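Local coordinates for ferredoxin-like protein (Thermotoga maritima, PDB 7KOE) that probably relays electrons through two bound 4Fe-4S clusters as a small ferredoxin-like partner of an FAD-containing electron transfer flavoprotein, at residues Y8-R13 and V87-G92; P19-K24 and I76-P81; C41-V46 and L62-C67. One frame throughout, in Å; residues are numbered along the deposited sequence.

Contact 1: Y8-R13 and V87-G92. With FAD (flavin-adenine dinucleotide), chain J.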
loop_
_atom_site.group_PDB
_atom_site.type_symbol
_atom_site.label_atom_id
_atom_site.label_comp_id
_atom_site.label_asym_id
_atom_site.label_seq_id
_atom_site.Cartn_x
_atom_site.Cartn_y
_atom_site.Cartn_z
ATOM N N TYR D 8 -28.142 -10.506 10.001
ATOM C CA TYR D 8 -27.358 -10.768 11.196
ATOM C C TYR D 8 -26.301 -9.699 11.424
ATOM O O TYR D 8 -25.868 -9.502 12.563
ATOM C CB TYR D 8 -26.715 -12.152 11.093
ATOM C CG TYR D 8 -25.956 -12.563 12.327
ATOM C CD1 TYR D 8 -26.610 -12.745 13.535
ATOM C CD2 TYR D 8 -24.584 -12.749 12.287
ATOM C CE1 TYR D 8 -25.919 -13.108 14.665
ATOM C CE2 TYR D 8 -23.886 -13.115 13.412
ATOM C CZ TYR D 8 -24.559 -13.288 14.598
ATOM O OH TYR D 8 -23.865 -13.650 15.725
ATOM N N LEU D 9 -25.894 -8.995 10.368
ATOM C CA LEU D 9 -24.911 -7.931 10.499
ATOM C C LEU D 9 -25.491 -6.712 11.195
ATOM O O LEU D 9 -24.763 -5.989 11.880
ATOM C CB LEU D 9 -24.396 -7.542 9.121
ATOM C CG LEU D 9 -23.941 -8.714 8.265
ATOM C CD1 LEU D 9 -23.750 -8.260 6.852
ATOM C CD2 LEU D 9 -22.670 -9.310 8.805
ATOM N N ASN D 10 -26.784 -6.462 11.018
ATOM C CA ASN D 10 -27.427 -5.319 11.639
ATOM C C ASN D 10 -27.573 -5.539 13.135
ATOM O O ASN D 10 -27.524 -6.661 13.636
ATOM C CB ASN D 10 -28.807 -5.076 11.042
ATOM C CG ASN D 10 -28.762 -4.726 9.592
ATOM O OD1 ASN D 10 -29.367 -5.393 8.765
ATOM N ND2 ASN D 10 -28.063 -3.663 9.270
ATOM N N ARG D 11 -27.766 -4.445 13.850
ATOM C CA ARG D 11 -28.008 -4.493 15.278
ATOM C C ARG D 11 -29.480 -4.244 15.538
ATOM O O ARG D 11 -30.059 -3.302 14.997
ATOM C CB ARG D 11 -27.166 -3.460 16.012
ATOM C CG ARG D 11 -27.163 -3.656 17.492
ATOM C CD ARG D 11 -26.794 -2.388 18.174
ATOM N NE ARG D 11 -27.003 -2.481 19.604
ATOM C CZ ARG D 11 -27.238 -1.435 20.377
ATOM N NH1 ARG D 11 -27.294 -0.224 19.853
ATOM N NH2 ARG D 11 -27.414 -1.599 21.671
ATOM N N TYR D 12 -30.078 -5.088 16.362
ATOM C CA TYR D 12 -31.483 -4.974 16.692
ATOM C C TYR D 12 -31.651 -4.952 18.197
ATOM O O TYR D 12 -30.879 -5.556 18.939
ATOM C CB TYR D 12 -32.297 -6.135 16.138
ATOM C CG TYR D 12 -32.397 -6.213 14.642
ATOM C CD1 TYR D 12 -31.386 -6.779 13.886
ATOM C CD2 TYR D 12 -33.516 -5.752 13.987
ATOM C CE1 TYR D 12 -31.489 -6.870 12.527
ATOM C CE2 TYR D 12 -33.622 -5.843 12.630
ATOM C CZ TYR D 12 -32.603 -6.388 11.905
ATOM O OH TYR D 12 -32.715 -6.473 10.545
ATOM N N ARG D 13 -32.676 -4.246 18.643
ATOM C CA ARG D 13 -33.290 -4.515 19.933
ATOM C C ARG D 13 -34.706 -4.951 19.600
ATOM O O ARG D 13 -35.562 -4.121 19.292
ATOM C CB ARG D 13 -33.263 -3.318 20.867
ATOM C CG ARG D 13 -33.661 -3.709 22.267
ATOM C CD ARG D 13 -33.327 -2.667 23.298
ATOM N NE ARG D 13 -31.907 -2.583 23.590
ATOM C CZ ARG D 13 -31.121 -1.608 23.161
ATOM N NH1 ARG D 13 -31.618 -0.647 22.412
ATOM N NH2 ARG D 13 -29.840 -1.600 23.480
ATOM N N VAL D 87 -34.443 -1.835 14.334
ATOM C CA VAL D 87 -33.070 -1.678 13.868
ATOM C C VAL D 87 -32.376 -0.598 14.670
ATOM O O VAL D 87 -32.982 0.404 15.065
ATOM C CB VAL D 87 -32.990 -1.337 12.371
ATOM C CG1 VAL D 87 -33.264 -2.517 11.548
ATOM C CG2 VAL D 87 -33.967 -0.247 12.021
ATOM N N LEU D 88 -31.099 -0.813 14.944
ATOM C CA LEU D 88 -30.254 0.201 15.549
ATOM C C LEU D 88 -29.041 0.279 14.644
ATOM O O LEU D 88 -28.080 -0.468 14.820
ATOM C CB LEU D 88 -29.898 -0.129 16.984
ATOM C CG LEU D 88 -31.092 -0.320 17.915
ATOM C CD1 LEU D 88 -30.654 -0.977 19.184
ATOM C CD2 LEU D 88 -31.766 0.996 18.199
ATOM N N TYR D 89 -29.107 1.170 13.663
ATOM C CA TYR D 89 -28.060 1.260 12.661
ATOM C C TYR D 89 -26.799 1.846 13.270
ATOM O O TYR D 89 -26.794 2.988 13.735
ATOM C CB TYR D 89 -28.511 2.113 11.483
ATOM C CG TYR D 89 -29.544 1.484 10.587
ATOM C CD1 TYR D 89 -29.358 0.224 10.047
ATOM C CD2 TYR D 89 -30.700 2.166 10.267
ATOM C CE1 TYR D 89 -30.296 -0.333 9.219
ATOM C CE2 TYR D 89 -31.641 1.616 9.451
ATOM C CZ TYR D 89 -31.436 0.373 8.926
ATOM O OH TYR D 89 -32.391 -0.160 8.103
ATOM N N LYS D 90 -25.742 1.051 13.299
ATOM C CA LYS D 90 -24.412 1.546 13.596
ATOM C C LYS D 90 -23.761 1.912 12.269
ATOM O O LYS D 90 -23.866 1.153 11.304
ATOM C CB LYS D 90 -23.615 0.494 14.375
ATOM C CG LYS D 90 -23.449 -0.846 13.674
ATOM C CD LYS D 90 -22.733 -1.878 14.479
ATOM C CE LYS D 90 -22.394 -3.039 13.569
ATOM N NZ LYS D 90 -23.610 -3.697 13.036
ATOM N N PHE D 91 -23.108 3.075 12.225
ATOM C CA PHE D 91 -22.633 3.767 11.007
ATOM C C PHE D 91 -23.625 3.665 9.840
ATOM O O PHE D 91 -23.333 3.129 8.775
ATOM C CB PHE D 91 -21.219 3.324 10.578
ATOM C CG PHE D 91 -20.945 1.850 10.675
ATOM C CD1 PHE D 91 -21.226 1.005 9.621
ATOM C CD2 PHE D 91 -20.368 1.318 11.815
ATOM C CE1 PHE D 91 -20.985 -0.333 9.716
ATOM C CE2 PHE D 91 -20.115 -0.029 11.906
ATOM C CZ PHE D 91 -20.422 -0.851 10.854
ATOM N N GLY D 92 -24.820 4.184 10.075
ATOM C CA GLY D 92 -25.896 4.101 9.107
ATOM C C GLY D 92 -25.722 4.941 7.857
ATOM O O GLY D 92 -25.209 6.050 7.895
ATOM O OXT GLY D 92 -26.099 4.542 6.760
HETATM P PA FAD J . -37.658 -22.392 9.556
HETATM O O1A FAD J . -38.873 -22.286 8.722
HETATM O O2A FAD J . -36.500 -21.545 9.054
HETATM O O5B FAD J . -37.267 -23.868 9.731
HETATM C C5B FAD J . -38.082 -24.926 9.189
HETATM C C4B FAD J . -37.222 -26.146 9.000
HETATM O O4B FAD J . -37.956 -27.321 9.413
HETATM C C3B FAD J . -36.767 -26.402 7.564
HETATM O O3B FAD J . -35.403 -26.801 7.531
HETATM C C2B FAD J . -37.702 -27.522 7.104
HETATM O O2B FAD J . -37.101 -28.347 6.115
HETATM C C1B FAD J . -37.875 -28.298 8.403
HETATM N N9A FAD J . -39.073 -29.126 8.457
HETATM C C8A FAD J . -40.262 -28.905 7.813
HETATM N N7A FAD J . -41.170 -29.823 8.039
HETATM C C5A FAD J . -40.532 -30.712 8.891
HETATM C C6A FAD J . -40.952 -31.908 9.505
HETATM N N6A FAD J . -42.168 -32.438 9.348
HETATM N N1A FAD J . -40.066 -32.551 10.298
HETATM C C2A FAD J . -38.849 -32.027 10.461
HETATM N N3A FAD J . -38.345 -30.908 9.937
HETATM C C4A FAD J . -39.240 -30.295 9.155
HETATM N N1 FAD J . -34.578 -17.239 15.948
HETATM C C2 FAD J . -34.447 -18.010 17.060
HETATM O O2 FAD J . -34.749 -19.198 17.047
HETATM N N3 FAD J . -33.957 -17.463 18.220
HETATM C C4 FAD J . -33.569 -16.171 18.392
HETATM O O4 FAD J . -33.148 -15.789 19.481
HETATM C C4X FAD J . -33.721 -15.353 17.214
HETATM N N5 FAD J . -33.378 -14.122 17.295
HETATM C C5X FAD J . -33.516 -13.336 16.180
HETATM C C6 FAD J . -33.147 -12.001 16.264
HETATM C C7 FAD J . -33.264 -11.162 15.166
HETATM C C7M FAD J . -32.854 -9.721 15.297
HETATM C C8 FAD J . -33.758 -11.669 13.955
HETATM C C8M FAD J . -33.886 -10.795 12.746
HETATM C C9 FAD J . -34.127 -13.005 13.867
HETATM C C9A FAD J . -34.012 -13.836 14.971
HETATM N N10 FAD J . -34.352 -15.198 14.915
HETATM C C10 FAD J . -34.239 -15.983 16.031
HETATM C "C1'" FAD J . -34.925 -15.775 13.691
HETATM C "C2'" FAD J . -33.921 -16.489 12.800
HETATM O "O2'" FAD J . -33.239 -15.550 11.969
HETATM C "C3'" FAD J . -34.676 -17.479 11.915
HETATM O "O3'" FAD J . -35.512 -16.746 11.028
HETATM C "C4'" FAD J . -35.546 -18.462 12.696
HETATM O "O4'" FAD J . -34.755 -19.133 13.675
HETATM C "C5'" FAD J . -36.224 -19.484 11.813
HETATM O "O5'" FAD J . -36.829 -20.486 12.655
HETATM P P FAD J . -36.917 -21.986 12.203
HETATM O O1P FAD J . -37.521 -22.763 13.374
HETATM O O2P FAD J . -35.643 -22.468 11.701
HETATM O O3P FAD J . -37.974 -21.946 11.041
#

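Contact 2: P19-K24 and I76-P81. With SF4 (iron/sulfur cluster), chain M.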
loop_
_atom_site.group_PDB
_atom_site.type_symbol
_atom_site.label_atom_id
_atom_site.label_comp_id
_atom_site.label_asym_id
_atom_site.label_seq_id
_atom_site.Cartn_x
_atom_site.Cartn_y
_atom_site.Cartn_z
ATOM N N PRO D 19 -45.438 -6.872 18.224
ATOM C CA PRO D 19 -45.207 -6.870 16.773
ATOM C C PRO D 19 -45.753 -5.593 16.157
ATOM O O PRO D 19 -46.942 -5.294 16.271
ATOM C CB PRO D 19 -45.972 -8.105 16.289
ATOM C CG PRO D 19 -46.229 -8.903 17.505
ATOM C CD PRO D 19 -46.380 -7.926 18.611
ATOM N N HIS D 20 -44.873 -4.831 15.520
ATOM C CA HIS D 20 -45.255 -3.573 14.900
ATOM C C HIS D 20 -45.780 -3.748 13.487
ATOM O O HIS D 20 -46.223 -2.769 12.885
ATOM C CB HIS D 20 -44.070 -2.614 14.898
ATOM C CG HIS D 20 -42.898 -3.112 14.118
ATOM N ND1 HIS D 20 -42.058 -4.099 14.582
ATOM C CD2 HIS D 20 -42.423 -2.756 12.904
ATOM C CE1 HIS D 20 -41.121 -4.333 13.686
ATOM N NE2 HIS D 20 -41.319 -3.530 12.659
ATOM N N LEU D 21 -45.746 -4.959 12.946
ATOM C CA LEU D 21 -46.298 -5.262 11.631
ATOM C C LEU D 21 -47.426 -6.260 11.829
ATOM O O LEU D 21 -47.183 -7.459 11.974
ATOM C CB LEU D 21 -45.248 -5.838 10.699
ATOM C CG LEU D 21 -43.906 -5.141 10.661
ATOM C CD1 LEU D 21 -42.925 -6.055 10.018
ATOM C CD2 LEU D 21 -44.036 -3.890 9.881
ATOM N N LYS D 22 -48.651 -5.769 11.835
ATOM C CA LYS D 22 -49.827 -6.615 11.902
ATOM C C LYS D 22 -50.542 -6.528 10.567
ATOM O O LYS D 22 -50.559 -5.472 9.934
ATOM C CB LYS D 22 -50.748 -6.181 13.040
ATOM C CG LYS D 22 -51.804 -7.193 13.415
ATOM C CD LYS D 22 -52.690 -6.664 14.524
ATOM C CE LYS D 22 -53.553 -5.514 14.038
ATOM N NZ LYS D 22 -54.594 -5.972 13.084
ATOM N N ILE D 23 -51.107 -7.639 10.124
ATOM C CA ILE D 23 -51.905 -7.667 8.910
ATOM C C ILE D 23 -53.367 -7.578 9.314
ATOM O O ILE D 23 -53.843 -8.380 10.127
ATOM C CB ILE D 23 -51.609 -8.918 8.077
ATOM C CG1 ILE D 23 -50.282 -8.715 7.361
ATOM C CG2 ILE D 23 -52.714 -9.185 7.091
ATOM C CD1 ILE D 23 -49.915 -9.814 6.469
ATOM N N LYS D 24 -54.067 -6.585 8.761
ATOM C CA LYS D 24 -55.408 -6.254 9.222
ATOM C C LYS D 24 -56.415 -7.333 8.855
ATOM O O LYS D 24 -57.360 -7.590 9.610
ATOM C CB LYS D 24 -55.837 -4.912 8.639
ATOM C CG LYS D 24 -55.012 -3.738 9.100
ATOM C CD LYS D 24 -55.319 -2.513 8.268
ATOM C CE LYS D 24 -54.739 -1.264 8.895
ATOM N NZ LYS D 24 -54.707 -0.130 7.937
ATOM N N ILE D 76 -51.989 -3.687 5.951
ATOM C CA ILE D 76 -50.814 -3.864 6.789
ATOM C C ILE D 76 -50.874 -2.772 7.841
ATOM O O ILE D 76 -50.679 -1.592 7.529
ATOM C CB ILE D 76 -49.499 -3.815 5.999
ATOM C CG1 ILE D 76 -49.388 -5.050 5.110
ATOM C CG2 ILE D 76 -48.321 -3.775 6.947
ATOM C CD1 ILE D 76 -48.062 -5.250 4.460
ATOM N N GLU D 77 -51.197 -3.154 9.072
ATOM C CA GLU D 77 -51.130 -2.224 10.185
ATOM C C GLU D 77 -49.661 -2.001 10.488
ATOM O O GLU D 77 -49.033 -2.787 11.202
ATOM C CB GLU D 77 -51.888 -2.764 11.398
ATOM C CG GLU D 77 -51.816 -1.897 12.645
ATOM C CD GLU D 77 -52.254 -0.470 12.399
ATOM O OE1 GLU D 77 -53.325 -0.268 11.789
ATOM O OE2 GLU D 77 -51.527 0.455 12.820
ATOM N N TRP D 78 -49.095 -0.957 9.908
ATOM C CA TRP D 78 -47.668 -0.702 9.977
ATOM C C TRP D 78 -47.415 0.372 11.015
ATOM O O TRP D 78 -47.967 1.470 10.928
ATOM C CB TRP D 78 -47.137 -0.265 8.617
ATOM C CG TRP D 78 -45.659 -0.119 8.530
ATOM C CD1 TRP D 78 -44.785 -1.043 8.081
ATOM C CD2 TRP D 78 -44.884 1.034 8.867
ATOM N NE1 TRP D 78 -43.508 -0.560 8.138
ATOM C CE2 TRP D 78 -43.544 0.719 8.615
ATOM C CE3 TRP D 78 -45.192 2.300 9.364
ATOM C CZ2 TRP D 78 -42.520 1.614 8.845
ATOM C CZ3 TRP D 78 -44.176 3.181 9.591
ATOM C CH2 TRP D 78 -42.859 2.840 9.329
ATOM N N ASN D 79 -46.584 0.051 11.989
ATOM C CA ASN D 79 -46.075 1.022 12.931
ATOM C C ASN D 79 -44.561 0.947 12.921
ATOM O O ASN D 79 -43.972 -0.035 12.472
ATOM C CB ASN D 79 -46.590 0.760 14.346
ATOM C CG ASN D 79 -48.032 1.142 14.516
ATOM O OD1 ASN D 79 -48.417 2.281 14.263
ATOM N ND2 ASN D 79 -48.850 0.186 14.934
ATOM N N TYR D 80 -43.936 1.999 13.408
ATOM C CA TYR D 80 -42.573 1.866 13.842
ATOM C C TYR D 80 -42.564 1.051 15.125
ATOM O O TYR D 80 -43.557 1.024 15.855
ATOM C CB TYR D 80 -41.951 3.234 14.086
ATOM C CG TYR D 80 -41.457 3.920 12.845
ATOM C CD1 TYR D 80 -40.470 3.348 12.064
ATOM C CD2 TYR D 80 -41.970 5.146 12.461
ATOM C CE1 TYR D 80 -40.010 3.979 10.934
ATOM C CE2 TYR D 80 -41.521 5.779 11.331
ATOM C CZ TYR D 80 -40.543 5.191 10.572
ATOM O OH TYR D 80 -40.094 5.828 9.445
ATOM N N PRO D 81 -41.459 0.377 15.430
ATOM C CA PRO D 81 -41.286 -0.158 16.780
ATOM C C PRO D 81 -41.193 0.977 17.782
ATOM O O PRO D 81 -41.005 2.141 17.429
ATOM C CB PRO D 81 -39.974 -0.935 16.690
ATOM C CG PRO D 81 -39.800 -1.215 15.271
ATOM C CD PRO D 81 -40.383 -0.070 14.537
HETATM FE FE1 SF4 M . -39.920 -4.023 7.747
HETATM FE FE2 SF4 M . -39.225 -2.438 5.271
HETATM FE FE3 SF4 M . -42.068 -3.339 5.737
HETATM FE FE4 SF4 M . -39.940 -5.364 5.041
HETATM S S1 SF4 M . -40.656 -3.560 4.152
HETATM S S2 SF4 M . -41.352 -5.143 6.627
HETATM S S3 SF4 M . -38.508 -4.242 6.160
HETATM S S4 SF4 M . -40.637 -2.219 6.858
#

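Contact 3: C41-V46 and L62-C67. With SF4 (iron/sulfur cluster), chain M.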
loop_
_atom_site.group_PDB
_atom_site.type_symbol
_atom_site.label_atom_id
_atom_site.label_comp_id
_atom_site.label_asym_id
_atom_site.label_seq_id
_atom_site.Cartn_x
_atom_site.Cartn_y
_atom_site.Cartn_z
ATOM N N CYS D 41 -41.295 -7.294 -2.503
ATOM C CA CYS D 41 -40.623 -6.014 -2.356
ATOM C C CYS D 41 -40.164 -5.746 -0.937
ATOM O O CYS D 41 -39.906 -4.590 -0.597
ATOM C CB CYS D 41 -41.521 -4.866 -2.826
ATOM S SG CYS D 41 -42.376 -5.192 -4.373
ATOM N N CYS D 42 -40.072 -6.779 -0.096
ATOM C CA CYS D 42 -39.572 -6.522 1.283
ATOM C C CYS D 42 -38.060 -6.743 1.310
ATOM O O CYS D 42 -37.621 -7.877 1.060
ATOM C CB CYS D 42 -40.242 -7.378 2.348
ATOM S SG CYS D 42 -39.886 -6.785 4.022
ATOM N N PRO D 43 -37.259 -5.695 1.591
ATOM C CA PRO D 43 -35.797 -5.786 1.617
ATOM C C PRO D 43 -35.236 -6.670 2.714
ATOM O O PRO D 43 -34.021 -6.876 2.746
ATOM C CB PRO D 43 -35.377 -4.331 1.833
ATOM C CG PRO D 43 -36.521 -3.717 2.487
ATOM C CD PRO D 43 -37.711 -4.327 1.864
ATOM N N ALA D 44 -36.065 -7.206 3.605
ATOM C CA ALA D 44 -35.577 -7.971 4.742
ATOM C C ALA D 44 -36.219 -9.346 4.838
ATOM O O ALA D 44 -36.011 -10.032 5.841
ATOM C CB ALA D 44 -35.805 -7.203 6.038
ATOM N N ASP D 45 -36.986 -9.748 3.819
ATOM C CA ASP D 45 -37.708 -11.018 3.738
ATOM C C ASP D 45 -38.597 -11.252 4.949
ATOM O O ASP D 45 -38.655 -12.366 5.476
ATOM C CB ASP D 45 -36.741 -12.187 3.568
ATOM C CG ASP D 45 -36.563 -12.588 2.127
ATOM O OD1 ASP D 45 -37.553 -12.527 1.372
ATOM O OD2 ASP D 45 -35.438 -12.959 1.743
ATOM N N VAL D 46 -39.270 -10.197 5.405
ATOM C CA VAL D 46 -40.132 -10.301 6.575
ATOM C C VAL D 46 -41.371 -11.117 6.244
ATOM O O VAL D 46 -41.751 -12.032 6.981
ATOM C CB VAL D 46 -40.492 -8.896 7.085
ATOM C CG1 VAL D 46 -41.691 -8.935 7.987
ATOM C CG2 VAL D 46 -39.319 -8.284 7.797
ATOM N N LEU D 62 -36.515 -3.656 8.827
ATOM C CA LEU D 62 -35.617 -2.521 8.705
ATOM C C LEU D 62 -36.342 -1.189 8.773
ATOM O O LEU D 62 -35.713 -0.154 8.539
ATOM C CB LEU D 62 -34.831 -2.614 7.401
ATOM C CG LEU D 62 -33.881 -3.800 7.292
ATOM C CD1 LEU D 62 -33.619 -4.111 5.862
ATOM C CD2 LEU D 62 -32.589 -3.507 7.990
ATOM N N GLU D 63 -37.651 -1.209 9.052
ATOM C CA GLU D 63 -38.484 -0.031 9.317
ATOM C C GLU D 63 -38.521 0.933 8.141
ATOM O O GLU D 63 -38.677 2.140 8.316
ATOM C CB GLU D 63 -38.042 0.704 10.578
ATOM C CG GLU D 63 -37.827 -0.151 11.785
ATOM C CD GLU D 63 -37.317 0.665 12.937
ATOM O OE1 GLU D 63 -37.258 1.902 12.809
ATOM O OE2 GLU D 63 -36.967 0.084 13.970
ATOM N N CYS D 64 -38.271 0.406 6.940
ATOM C CA CYS D 64 -38.254 1.268 5.729
ATOM C C CYS D 64 -39.668 1.796 5.486
ATOM O O CYS D 64 -39.828 3.021 5.392
ATOM C CB CYS D 64 -37.743 0.514 4.509
ATOM S SG CYS D 64 -38.431 -1.152 4.345
ATOM N N GLY D 65 -40.648 0.894 5.406
ATOM C CA GLY D 65 -42.018 1.307 5.198
ATOM C C GLY D 65 -42.577 0.913 3.854
ATOM O O GLY D 65 -43.673 1.340 3.496
ATOM N N THR D 66 -41.824 0.102 3.110
ATOM C CA THR D 66 -42.212 -0.303 1.763
ATOM C C THR D 66 -43.491 -1.122 1.778
ATOM O O THR D 66 -44.378 -0.928 0.942
ATOM C CB THR D 66 -41.078 -1.109 1.132
ATOM O OG1 THR D 66 -39.912 -0.291 1.021
ATOM C CG2 THR D 66 -41.444 -1.640 -0.215
ATOM N N CYS D 67 -43.554 -2.088 2.698
ATOM C CA CYS D 67 -44.704 -3.028 2.797
ATOM C C CYS D 67 -46.027 -2.271 2.929
ATOM O O CYS D 67 -46.987 -2.656 2.245
ATOM C CB CYS D 67 -44.535 -3.996 3.961
ATOM S SG CYS D 67 -43.831 -3.241 5.448
HETATM FE FE1 SF4 M . -39.920 -4.023 7.747
HETATM FE FE2 SF4 M . -39.225 -2.438 5.271
HETATM FE FE3 SF4 M . -42.068 -3.339 5.737
HETATM FE FE4 SF4 M . -39.940 -5.364 5.041
HETATM S S1 SF4 M . -40.656 -3.560 4.152
HETATM S S2 SF4 M . -41.352 -5.143 6.627
HETATM S S3 SF4 M . -38.508 -4.242 6.160
HETATM S S4 SF4 M . -40.637 -2.219 6.858
#

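Contact 1: Y8-R13 and V87-G92
Arg11 sets its CG anti to the backbone N (chi1 -168°) and runs extended from CG to NE, while Leu88 places CG anti to its carbonyl carbon, so the two side chains cross obliquely. Leu88 CD1 lies over one face of the Arg11 guanidinium, off toward its rim, and comes 3.5 Å from Arg11 NH1. The same methyl touches Arg13, whose chain bends at chi3 to bring NH1 within 3.4 Å of Leu88 CD1. The two guanidinium groups are thus neighbours of like charge, a repulsion that the salt bridge from Arg11 NH1 to an acidic side chain of another chain would probably offset. In the backbone, Leu88 N donates to Arg11 O, 2.7 Å away, with the N-H...O angle at 158° and the donor above the carbonyl plane. Next to this bond, Tyr12 and Val87 form an antiparallel non-hydrogen-bonded pair; their side chains lie side by side, and Tyr12 CE2 packs 3.5 Å from Val87 CG1. Tyr12 CD1 sits 3.6 Å from C7M of FAD, a methyl on the dimethylbenzene end of the flavin, and Tyr12 OH is hydrogen-bonded to Gly60 O. Lys90 turns back at chi4 (-63°), bringing NZ to a weak hydrogen bond with Leu9 O at 2.8 Å. Asn10 ND2 stands at the edge of the Tyr89 ring, 4.0 Å from Tyr89 CE1, and gives its hydrogen bond to the backbone of another chain. The contact joins strand 12-13 to strand 86-87 in a two-stranded antiparallel sheet near both chain ends: helix 3-7 precedes it, the loop at Leu62 packs against Asn10, Val87 and Tyr89, and neighbouring chains meet most of its residues.

Contact 2: P19-K24 and I76-P81
A short antiparallel ribbon of the two-cluster ferredoxin fold, strand 21-22 against strand 77-78, lines one side of a 4Fe-4S pocket. Leu21 and Trp78 are its non-hydrogen-bonded pair, and both side chains point to the cluster face. Leu21 CD2 lies 3.5 Å from Trp78 CD1, its other methyl turns to the cluster, with CD1 3.8 Å from S2 of SF4, and Trp78 presents its indole edge, NE1 in plane 3.6 Å from S4. Lys22 and Glu77, the hydrogen-bonded pair, face the other way. Lys22 N gives Glu77 O a nearly straight bond (3.1 Å, 166°) on a carbonyl lone pair; the return bond from Glu77 N is weak. Asn79 N extends the ladder to His20 O at 3.0 Å, close to the C=O axis. His20 CG takes the crowded position between backbone N and carbonyl carbon (chi1 62°), and its imidazole is held between two aliphatic groups: Pro81 CG makes a CH-pi contact 3.6 Å from the ring centroid, almost on the normal, while Leu21 CG lies over the opposite face, offset toward the rim. Asn79 O meets the ring edge, 3.2 Å from His20 CD2. At the exposed end, extended Lys24 crosses Glu77 obliquely without closing a salt bridge, and its NZ is hydrogen-bonded to Gly74 O. Trp78 also takes a cation-pi contact from Arg68. Leu21 and Ile23 pack on strands 47-50 and 53-56, whereas Ile76 and Trp78 rest on Cys67 of helix 66-70.

Contact 3: C41-V46 and L62-C67
The carboxylates of Asp45 and Glu63 both turn to another chain, forming salt bridges to its basic side chains. The one ring here, that of Pro43, reaches to both cluster and opposite segment: its CG lies 3.7 Å from Cys64 SG and its CD 3.8 Å from S1 of SF4. Cys42 SG, anti to its backbone N (chi1 -167°), binds FE4. Cys64 SG, in the crowded position, binds FE2 at 1.8 Å, and Cys67 SG binds FE3 at 1.8 Å. These are ligands of a ferredoxin 4Fe-4S site: a C-x2-C-x2-C run, beginning at Cys61, is joined by a remote Cys-Pro pair, here Cys42 and Pro43. Backbone N-H groups also face the inorganic sulfides, Leu62 N being 3.4 Å from S3 and Gly65 N 3.4 Å from S4. An alanine at Pro43 would probably loosen the packing against Cys64 SG and S1 and leave that flank of the cluster less shielded. On one flank Leu62 CD1 packs 3.8 Å from Ala44 CB; on another, where helix 66-70 starts, Thr66 CG2 comes 3.3 Å from Cys41 O.

Overall arrangement
From the N terminus the chain passes helix 3-7 and enters 8-13, then 19-24 and 41-46; it returns through 62-67, 76-81 and 87-92 in reverse order, so the three contacts nest without crossing. Contact 3 closes the innermost loop, which holds the hairpin of strands 47-50 and 53-56. Contact 2 encloses it, adding the helices 28-32 and 37-40 on one side and the rest of helix 66-70 on the other. Contact 1 closes the outermost loop, beside the FAD. Contacts 2 and 3 share one cluster and meet where Tyr80 touches Glu63. Glu63 ties 62-67 to both outer contacts, touching Pro81 and accepting a weak hydrogen bond from Val87 N.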